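NreA (Staphylococcus aureus subsp. aureus, PDB 6K2H) is a GAF-domain signalling protein that probably binds nitrate and passes its presence on to the NreB-NreC two-component system. Local coordinates at residues I30-S35 against W44-G49; K56-R61 against D93-L98; A104-P109 against K132-D137. The protein carries 1 engineered substitution. All coordinates share one frame; numbering follows the deposited sequence.

Interaction 1. Residues I30-S35 against W44-G49; sequences IAFYES and WHYVSG. With EDO (1,2-ethanediol), chain B.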
loop_
_atom_site.group_PDB
_atom_site.type_symbol
_atom_site.label_atom_id
_atom_site.label_comp_id
_atom_site.label_asym_id
_atom_site.label_seq_id
_atom_site.Cartn_x
_atom_site.Cartn_y
_atom_site.Cartn_z
ATOM N N ILE A 30 3.240 -0.325 4.220
ATOM C CA ILE A 30 3.781 1.026 3.937
ATOM C C ILE A 30 4.980 0.906 3.005
ATOM O O ILE A 30 5.902 0.164 3.289
ATOM C CB ILE A 30 4.211 1.707 5.249
ATOM C CG1 ILE A 30 2.986 2.035 6.118
ATOM C CG2 ILE A 30 4.973 3.018 4.933
ATOM C CD1 ILE A 30 3.272 2.351 7.591
ATOM N N ALA A 31 4.980 1.695 1.936
ATOM C CA ALA A 31 6.074 1.744 0.963
ATOM C C ALA A 31 6.820 3.083 1.104
ATOM O O ALA A 31 6.212 4.133 1.307
ATOM C CB ALA A 31 5.535 1.572 -0.444
ATOM N N PHE A 32 8.130 3.020 0.950
ATOM C CA PHE A 32 9.044 4.242 1.061
ATOM C C PHE A 32 10.162 3.940 0.091
ATOM O O PHE A 32 10.433 2.731 -0.213
ATOM C CB PHE A 32 9.776 4.308 2.466
ATOM C CG PHE A 32 8.904 4.424 3.646
ATOM C CD1 PHE A 32 9.065 3.563 4.733
ATOM C CD2 PHE A 32 8.025 5.483 3.739
ATOM C CE1 PHE A 32 8.336 3.745 5.852
ATOM C CE2 PHE A 32 7.261 5.664 4.860
ATOM C CZ PHE A 32 7.431 4.788 5.923
ATOM N N TYR A 33 10.936 4.974 -0.332
ATOM C CA TYR A 33 12.203 4.700 -1.028
ATOM C C TYR A 33 13.134 3.796 -0.166
ATOM O O TYR A 33 13.162 3.921 1.048
ATOM C CB TYR A 33 12.957 5.999 -1.402
ATOM C CG TYR A 33 12.296 6.665 -2.573
ATOM C CD1 TYR A 33 12.461 6.167 -3.855
ATOM C CD2 TYR A 33 11.532 7.795 -2.412
ATOM C CE1 TYR A 33 11.819 6.772 -4.929
ATOM C CE2 TYR A 33 10.864 8.373 -3.489
ATOM C CZ TYR A 33 11.072 7.867 -4.743
ATOM O OH TYR A 33 10.442 8.464 -5.800
ATOM N N GLU A 34 13.784 2.849 -0.837
ATOM C CA GLU A 34 14.739 1.920 -0.230
ATOM C C GLU A 34 15.947 2.591 0.384
ATOM O O GLU A 34 16.389 2.233 1.462
ATOM C CB GLU A 34 15.214 0.900 -1.279
ATOM C CG GLU A 34 16.067 -0.194 -0.646
ATOM C CD GLU A 34 16.482 -1.232 -1.636
ATOM O OE1 GLU A 34 16.897 -0.846 -2.763
ATOM O OE2 GLU A 34 16.473 -2.419 -1.205
ATOM N N SER A 35 16.430 3.629 -0.247
ATOM C CA SER A 35 17.505 4.428 0.331
ATOM C C SER A 35 17.423 5.874 -0.130
ATOM O O SER A 35 16.619 6.243 -1.012
ATOM C CB SER A 35 18.820 3.840 -0.165
ATOM O OG SER A 35 18.856 3.947 -1.612
ATOM N N TRP A 44 8.129 -2.136 -0.187
ATOM C CA TRP A 44 7.217 -2.297 0.924
ATOM C C TRP A 44 8.076 -2.617 2.157
ATOM O O TRP A 44 8.646 -3.729 2.242
ATOM C CB TRP A 44 6.195 -3.361 0.664
ATOM C CG TRP A 44 5.326 -3.107 -0.543
ATOM C CD1 TRP A 44 5.455 -3.667 -1.766
ATOM C CD2 TRP A 44 4.257 -2.174 -0.619
ATOM N NE1 TRP A 44 4.438 -3.153 -2.617
ATOM C CE2 TRP A 44 3.743 -2.201 -1.935
ATOM C CE3 TRP A 44 3.709 -1.264 0.305
ATOM C CZ2 TRP A 44 2.649 -1.411 -2.324
ATOM C CZ3 TRP A 44 2.676 -0.476 -0.073
ATOM C CH2 TRP A 44 2.133 -0.541 -1.372
ATOM N N HIS A 45 8.192 -1.634 3.023
ATOM C CA HIS A 45 9.102 -1.647 4.184
ATOM C C HIS A 45 8.416 -2.329 5.378
ATOM O O HIS A 45 9.083 -3.030 6.140
ATOM C CB HIS A 45 9.557 -0.233 4.620
ATOM C CG HIS A 45 10.688 0.356 3.804
ATOM N ND1 HIS A 45 10.573 0.644 2.466
ATOM C CD2 HIS A 45 11.955 0.702 4.146
ATOM C CE1 HIS A 45 11.723 1.100 2.001
ATOM N NE2 HIS A 45 12.569 1.184 3.012
ATOM N N TYR A 46 7.147 -2.033 5.554
ATOM C CA TYR A 46 6.315 -2.602 6.659
ATOM C C TYR A 46 5.072 -3.224 6.139
ATOM O O TYR A 46 4.465 -2.705 5.210
ATOM C CB TYR A 46 5.942 -1.542 7.710
ATOM C CG TYR A 46 7.114 -0.855 8.320
ATOM C CD1 TYR A 46 7.783 -1.422 9.368
ATOM C CD2 TYR A 46 7.587 0.352 7.794
ATOM C CE1 TYR A 46 8.896 -0.797 9.922
ATOM C CE2 TYR A 46 8.700 0.984 8.330
ATOM C CZ TYR A 46 9.373 0.381 9.359
ATOM O OH TYR A 46 10.439 1.052 9.885
ATOM N N VAL A 47 4.675 -4.371 6.697
ATOM C CA VAL A 47 3.410 -5.009 6.323
ATOM C C VAL A 47 2.687 -5.464 7.599
ATOM O O VAL A 47 3.365 -5.676 8.662
ATOM C CB VAL A 47 3.541 -6.231 5.378
ATOM C CG1 VAL A 47 4.085 -5.884 4.025
ATOM C CG2 VAL A 47 4.324 -7.342 6.027
ATOM N N SER A 48 1.374 -5.669 7.520
ATOM C CA SER A 48 0.624 -6.133 8.740
ATOM C C SER A 48 -0.447 -7.031 8.203
ATOM O O SER A 48 -1.051 -6.735 7.137
ATOM C CB SER A 48 0.049 -4.970 9.511
ATOM O OG SER A 48 -0.801 -5.433 10.553
ATOM N N GLY A 49 -0.662 -8.167 8.856
ATOM C CA GLY A 49 -1.630 -9.138 8.322
ATOM C C GLY A 49 -1.148 -9.896 7.064
ATOM O O GLY A 49 -1.939 -10.543 6.375
HETATM C C1 EDO B . 3.337 -3.276 -5.584
HETATM O O1 EDO B . 3.177 -4.385 -5.022
HETATM C C2 EDO B . 2.182 -2.573 -5.845
HETATM O O2 EDO B . 2.707 -1.330 -5.970
#
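Ile30 of strand 27-33 faces both His45 and Tyr46 of strand 42-48, a classic beta bulge in an antiparallel hairpin. In the backbone, Ile30 N donates to Tyr46 O at 2.9 Å, while Ile30 O accepts two N-H groups: His45 N at 2.9 Å and, weakly, Tyr46 N at 3.4 Å. The extra residue shifts the register by one, making Ala31 and Trp44 a non-hydrogen-bonded pair.

Among the CH-pi contacts, Ala31 CB lies over the six-membered ring of Trp44, 3.8 Å from its centroid; a bare methyl lets the broad indole settle close to the strand. Aromatic pairs follow. Phe32 CE1 meets Tyr46 CE2 edge to edge at 3.7 Å. His45 has two conformers; in one of them its face receives the edge of Phe32 in a T-shaped stack, planes at 66°, and its ND1 is bonded to Lys43 O.

Helix 10-23 packs on Ile30 and Tyr46 through Leu16, and Tyr46 OH bonds to Glu8 O. Strand 115-124 extends the sheet beyond Ala31 through Val119, whereas Trp44 packs against Ile58 and Leu60 of the loop 56-61.

Interaction 2. Residues K56-R61 against D93-L98; sequences KLIILR and DAPILL. Engineered in segment 93-98: Ala94 (natural residue Tyr). With EDO (1,2-ethanediol), chain B.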
loop_
_atom_site.group_PDB
_atom_site.type_symbol
_atom_site.label_atom_id
_atom_site.label_comp_id
_atom_site.label_asym_id
_atom_site.label_seq_id
_atom_site.Cartn_x
_atom_site.Cartn_y
_atom_site.Cartn_z
ATOM N N LYS A 56 8.946 -8.784 0.369
ATOM C CA LYS A 56 10.328 -8.317 0.382
ATOM C C LYS A 56 11.060 -8.462 -0.935
ATOM O O LYS A 56 12.051 -7.751 -1.139
ATOM C CB LYS A 56 11.160 -8.961 1.491
ATOM C CG LYS A 56 10.570 -8.802 2.868
ATOM C CD LYS A 56 11.410 -9.482 3.904
ATOM C CE LYS A 56 10.694 -9.409 5.234
ATOM N NZ LYS A 56 11.397 -10.106 6.328
ATOM N N LEU A 57 10.564 -9.283 -1.847
ATOM C CA LEU A 57 11.179 -9.468 -3.178
ATOM C C LEU A 57 10.731 -8.381 -4.169
ATOM O O LEU A 57 11.286 -8.239 -5.247
ATOM C CB LEU A 57 10.798 -10.855 -3.700
ATOM C CG LEU A 57 11.108 -11.965 -2.675
ATOM C CD1 LEU A 57 10.702 -13.304 -3.247
ATOM C CD2 LEU A 57 12.579 -11.949 -2.237
ATOM N N ILE A 58 9.764 -7.554 -3.775
ATOM C CA ILE A 58 9.173 -6.617 -4.726
ATOM C C ILE A 58 10.016 -5.350 -4.820
ATOM O O ILE A 58 10.348 -4.699 -3.769
ATOM C CB ILE A 58 7.739 -6.271 -4.265
ATOM C CG1 ILE A 58 6.868 -7.557 -4.353
ATOM C CG2 ILE A 58 7.140 -5.111 -5.076
ATOM C CD1 ILE A 58 5.508 -7.444 -3.671
ATOM N N ILE A 59 10.353 -4.970 -6.059
ATOM C CA ILE A 59 11.139 -3.766 -6.289
ATOM C C ILE A 59 10.373 -2.872 -7.203
ATOM O O ILE A 59 10.156 -3.198 -8.372
ATOM C CB ILE A 59 12.521 -4.114 -6.922
ATOM C CG1 ILE A 59 13.321 -5.027 -6.005
ATOM C CG2 ILE A 59 13.359 -2.846 -7.158
ATOM C CD1 ILE A 59 14.459 -5.746 -6.704
ATOM N N LEU A 60 9.961 -1.703 -6.721
ATOM C CA LEU A 60 9.156 -0.807 -7.568
ATOM C C LEU A 60 9.834 0.478 -7.956
ATOM O O LEU A 60 10.687 0.934 -7.272
ATOM C CB LEU A 60 7.871 -0.436 -6.880
ATOM C CG LEU A 60 6.971 -1.601 -6.462
ATOM C CD1 LEU A 60 6.013 -1.095 -5.397
ATOM C CD2 LEU A 60 6.325 -2.182 -7.710
ATOM N N ARG A 61 9.372 1.111 -9.036
ATOM C CA ARG A 61 9.934 2.417 -9.458
ATOM C C ARG A 61 8.847 3.452 -9.451
ATOM O O ARG A 61 7.652 3.131 -9.564
ATOM C CB ARG A 61 10.550 2.330 -10.857
ATOM C CG ARG A 61 12.076 2.239 -10.903
ATOM C CD ARG A 61 12.597 1.065 -10.114
ATOM N NE ARG A 61 14.005 0.747 -10.359
ATOM C CZ ARG A 61 15.056 1.448 -9.922
ATOM N NH1 ARG A 61 16.278 1.006 -10.202
ATOM N NH2 ARG A 61 14.920 2.576 -9.213
ATOM N N ASP A 93 1.699 -5.764 -12.577
ATOM C CA ASP A 93 2.166 -4.365 -12.411
ATOM C C ASP A 93 2.187 -3.934 -10.950
ATOM O O ASP A 93 2.997 -3.096 -10.570
ATOM C CB ASP A 93 1.273 -3.351 -13.197
ATOM C CG ASP A 93 1.455 -1.850 -12.729
ATOM O OD1 ASP A 93 2.463 -1.197 -13.114
ATOM O OD2 ASP A 93 0.574 -1.309 -11.981
ATOM N N ALA A 94 1.328 -4.532 -10.121
ATOM C CA ALA A 94 1.234 -4.149 -8.717
ATOM C C ALA A 94 1.409 -5.440 -7.892
ATOM O O ALA A 94 0.417 -5.961 -7.424
ATOM C CB ALA A 94 -0.156 -3.557 -8.486
ATOM N N PRO A 95 2.624 -5.981 -7.864
ATOM C CA PRO A 95 2.857 -7.338 -7.424
ATOM C C PRO A 95 2.394 -7.658 -6.007
ATOM O O PRO A 95 2.155 -8.817 -5.714
ATOM C CB PRO A 95 4.360 -7.546 -7.542
ATOM C CG PRO A 95 4.936 -6.316 -8.014
ATOM C CD PRO A 95 3.849 -5.378 -8.415
ATOM N N ILE A 96 2.267 -6.673 -5.132
ATOM C CA ILE A 96 1.714 -7.019 -3.788
ATOM C C ILE A 96 0.321 -7.617 -3.893
ATOM O O ILE A 96 -0.111 -8.445 -3.105
ATOM C CB ILE A 96 1.753 -5.778 -2.859
ATOM C CG1 ILE A 96 1.512 -6.151 -1.416
ATOM C CG2 ILE A 96 0.722 -4.743 -3.280
ATOM C CD1 ILE A 96 2.615 -6.900 -0.822
ATOM N N LEU A 97 -0.463 -7.233 -4.913
ATOM C CA LEU A 97 -1.735 -7.920 -5.122
ATOM C C LEU A 97 -1.652 -9.450 -5.364
ATOM O O LEU A 97 -2.510 -10.156 -4.969
ATOM C CB LEU A 97 -2.446 -7.327 -6.356
ATOM C CG LEU A 97 -2.734 -5.863 -6.360
ATOM C CD1 LEU A 97 -3.333 -5.479 -7.718
ATOM C CD2 LEU A 97 -3.653 -5.491 -5.287
ATOM N N LEU A 98 -0.592 -9.899 -6.010
ATOM C CA LEU A 98 -0.347 -11.313 -6.230
ATOM C C LEU A 98 0.145 -12.010 -4.955
ATOM O O LEU A 98 -0.374 -13.022 -4.606
ATOM C CB LEU A 98 0.702 -11.529 -7.305
ATOM C CG LEU A 98 0.282 -11.149 -8.732
ATOM C CD1 LEU A 98 1.530 -11.334 -9.584
ATOM C CD2 LEU A 98 -0.800 -12.097 -9.182
HETATM C C1 EDO B . 3.337 -3.276 -5.584
HETATM O O1 EDO B . 3.177 -4.385 -5.022
HETATM C C2 EDO B . 2.182 -2.573 -5.845
HETATM O O2 EDO B . 2.707 -1.330 -5.970
#
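Ile58 and Pro95 bring the two backbones closest, with Ile58 CA and Pro95 CA 6.9 Å apart, where the loop after the 3-10 turn at residues 56-57 passes the chain entering helix 96-99. Leu60 CA and Ala94 CA are wider apart, at 8.7 Å, and the gap between the main chains is bridged by side chains.

Ile58 reaches across with both branches. Its CG2 touches Pro95 CG at 3.9 Å, and its CD1 ends 3.6 Å from Ile96 N and also meets the CD1 of Ile96. The first torsion divides the work: CG1 stands beside the backbone N of Ile58 (chi1 -66°) and CG2 anti to it, giving a branched residue two points of grip. Pro95 suits the opposite wall because its ring offers a compact apolar surface, and it lacks an N-H that would need a partner. Leu60 slides past it in the opposite direction, its CD2 lying 4.1 Å from Pro95 CD. The indole of Trp44, from strand 42-48, packs on Ile96 as well.

A molecule of 1,2-ethanediol, probably from the crystallisation liquor, lies between the segments. Its O2 is 3.4 Å from Leu60 CD1, and Ala94 CA is 3.4 Å from its C2. Trp44 NE1 and Ile96 N both donate to its O1, although the bond from Ile96 N is so short that its length is doubtful; Ala67 N is hydrogen-bonded to the diol as well.

Ala94 is engineered, replacing a tyrosine of the nitrate-binding site. N-H donors set in an apolar wall could suit a small anion; with the substitution made in that site, the diol probably lies in or near the place where nitrate would bind.

Interaction 3. Residues A104-P109 against K132-D137; sequences AVLAVP and KIFDND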
loop_
_atom_site.group_PDB
_atom_site.type_symbol
_atom_site.label_atom_id
_atom_site.label_comp_id
_atom_site.label_asym_id
_atom_site.label_seq_id
_atom_site.Cartn_x
_atom_site.Cartn_y
_atom_site.Cartn_z
ATOM N N ALA A 104 -9.397 -6.324 -2.909
ATOM C CA ALA A 104 -9.730 -4.875 -2.958
ATOM C C ALA A 104 -8.594 -4.131 -2.301
ATOM O O ALA A 104 -7.947 -4.652 -1.375
ATOM C CB ALA A 104 -11.018 -4.588 -2.224
ATOM N N VAL A 105 -8.339 -2.914 -2.740
ATOM C CA VAL A 105 -7.250 -2.108 -2.181
ATOM C C VAL A 105 -7.560 -0.615 -2.153
ATOM O O VAL A 105 -8.311 -0.100 -3.021
ATOM C CB VAL A 105 -5.859 -2.303 -2.882
ATOM C CG1 VAL A 105 -5.348 -3.721 -2.732
ATOM C CG2 VAL A 105 -5.924 -1.989 -4.328
ATOM N N LEU A 106 -7.003 0.050 -1.158
ATOM C CA LEU A 106 -7.087 1.501 -0.965
ATOM C C LEU A 106 -5.624 1.898 -0.720
ATOM O O LEU A 106 -5.040 1.549 0.331
ATOM C CB LEU A 106 -7.933 1.853 0.261
ATOM C CG LEU A 106 -7.814 3.288 0.809
ATOM C CD1 LEU A 106 -8.212 4.280 -0.237
ATOM C CD2 LEU A 106 -8.661 3.425 2.053
ATOM N N ALA A 107 -5.032 2.653 -1.649
ATOM C CA ALA A 107 -3.653 3.108 -1.454
ATOM C C ALA A 107 -3.629 4.637 -1.355
ATOM O O ALA A 107 -4.152 5.324 -2.217
ATOM C CB ALA A 107 -2.812 2.670 -2.551
ATOM N N VAL A 108 -3.098 5.113 -0.235
ATOM C CA VAL A 108 -3.113 6.569 0.029
ATOM C C VAL A 108 -1.737 7.186 0.183
ATOM O O VAL A 108 -0.845 6.561 0.763
ATOM C CB VAL A 108 -3.950 6.860 1.263
ATOM C CG1 VAL A 108 -5.382 6.401 1.092
ATOM C CG2 VAL A 108 -3.347 6.270 2.541
ATOM N N PRO A 109 -1.534 8.415 -0.329
ATOM C CA PRO A 109 -0.224 9.054 -0.169
ATOM C C PRO A 109 -0.001 9.446 1.275
ATOM O O PRO A 109 -0.962 9.849 2.010
ATOM C CB PRO A 109 -0.321 10.265 -1.056
ATOM C CG PRO A 109 -1.746 10.614 -1.124
ATOM C CD PRO A 109 -2.443 9.254 -1.136
ATOM N N LYS A 132 -14.422 1.783 4.069
ATOM C CA LYS A 132 -14.500 3.232 3.940
ATOM C C LYS A 132 -13.267 3.773 3.189
ATOM O O LYS A 132 -12.150 3.299 3.394
ATOM C CB LYS A 132 -14.517 3.795 5.347
ATOM C CG LYS A 132 -14.463 5.254 5.445
ATOM C CD LYS A 132 -14.597 5.698 6.919
ATOM C CE LYS A 132 -14.893 7.135 6.910
ATOM N NZ LYS A 132 -15.182 7.605 8.301
ATOM N N ILE A 133 -13.485 4.753 2.321
ATOM C CA ILE A 133 -12.406 5.387 1.518
ATOM C C ILE A 133 -11.945 6.601 2.342
ATOM O O ILE A 133 -12.785 7.415 2.698
ATOM C CB ILE A 133 -13.078 5.883 0.197
ATOM C CG1 ILE A 133 -13.651 4.673 -0.532
ATOM C CG2 ILE A 133 -12.145 6.630 -0.722
ATOM C CD1 ILE A 133 -12.623 3.572 -0.782
ATOM N N PHE A 134 -10.654 6.718 2.643
ATOM C CA PHE A 134 -10.068 7.856 3.330
ATOM C C PHE A 134 -9.409 8.872 2.410
ATOM O O PHE A 134 -8.756 8.517 1.434
ATOM C CB PHE A 134 -8.989 7.374 4.308
ATOM C CG PHE A 134 -9.513 6.411 5.300
ATOM C CD1 PHE A 134 -10.546 6.790 6.116
ATOM C CD2 PHE A 134 -8.993 5.130 5.408
ATOM C CE1 PHE A 134 -11.064 5.901 7.051
ATOM C CE2 PHE A 134 -9.497 4.234 6.343
ATOM C CZ PHE A 134 -10.550 4.620 7.151
ATOM N N ASP A 135 -9.597 10.128 2.801
ATOM C CA ASP A 135 -8.979 11.317 2.219
ATOM C C ASP A 135 -7.613 11.523 2.795
ATOM O O ASP A 135 -7.267 10.877 3.773
ATOM C CB ASP A 135 -9.775 12.580 2.654
ATOM C CG ASP A 135 -10.518 13.189 1.564
ATOM O OD1 ASP A 135 -11.414 13.981 1.894
ATOM O OD2 ASP A 135 -10.223 12.910 0.390
ATOM N N ASN A 136 -6.893 12.501 2.248
ATOM C CA ASN A 136 -5.657 13.001 2.856
ATOM C C ASN A 136 -5.917 13.571 4.231
ATOM O O ASN A 136 -5.146 13.360 5.157
ATOM C CB ASN A 136 -5.019 14.122 2.008
ATOM C CG ASN A 136 -4.436 13.637 0.695
ATOM O OD1 ASN A 136 -3.846 12.566 0.607
ATOM N ND2 ASN A 136 -4.545 14.480 -0.332
ATOM N N ASP A 137 -6.989 14.348 4.352
ATOM C CA ASP A 137 -7.387 14.888 5.658
ATOM C C ASP A 137 -7.631 13.732 6.653
ATOM O O ASP A 137 -7.125 13.743 7.784
ATOM C CB ASP A 137 -8.606 15.836 5.529
ATOM C CG ASP A 137 -8.460 16.873 4.354
ATOM O OD1 ASP A 137 -7.334 17.136 3.832
ATOM O OD2 ASP A 137 -9.503 17.414 3.938
HETATM O O HOH W 1 -3.591 10.560 1.978
#
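Leu106 of strand 104-112 makes the main apolar contact, putting its CD2 3.8 Å from Phe134 CD2 and 3.7 Å from Lys132 O. The side chains of Leu106 and Phe134 cross at about a right angle. Leu106 holds CG anti to its backbone N (chi1 164°). Its other methyl, CD1, comes near Ile133 CD1 at 4.5 Å. A leucine fits well here, since its forked end can touch a backbone carbonyl, an aromatic ring and an isoleucine together. Further along, Val108 CG1 lies 4.0 Å from Phe134 O, and Pro109 CG packs against Asn136 OD1 at 3.3 Å, an oxygen that also has a weak bond from Trp111 NE1. A water donates to Pro109 O at 2.7 Å; its bridge to Asn136 OD1 is doubtful, the distance being too short to trust. Phe134 N is buried by the contact without a partner.

The touching parts run almost in the same direction, 9° apart, as the C-terminal chain follows the strand across one face of the antiparallel GAF sheet, whose strand order is 2-1-5-4-3. Strand 104-112 lies between strands 115-124 and 77-79, so its main chain is held from both edges, Leu106 pairing with Phe122 and Ala107 with Met77. Phe122 and Val78 also touch Leu106 with their side chains, while Ile139 of helix 136-140 packs on both Val108 and Phe134. At that helix's start Asp135 takes the N-cap position; its own side chain makes no capping bond, but Asp138 OD2 accepts from Asp135 N.

Interactions 1 and 3 both bear on the antiparallel sheet, on opposite sides of the chain's centre: the first joins two neighbouring strands, the third lays the C-terminal chain along another strand. Interaction 2 is the buried one, linking a loop to the start of a helix, and it touches both others, meeting interaction 1 at the indole of Trp44 and interaction 3 through Leu97 with Val105. Chemistry follows place. Backbone hydrogen bonds and aromatic pairs mark the partly buried hairpin; aliphatic packing beside a bound diol marks 56-61 against 93-98; apolar contacts and a water join the strand to the chain leading into helix 136-140. Interactions 1 and 2 also share the diol.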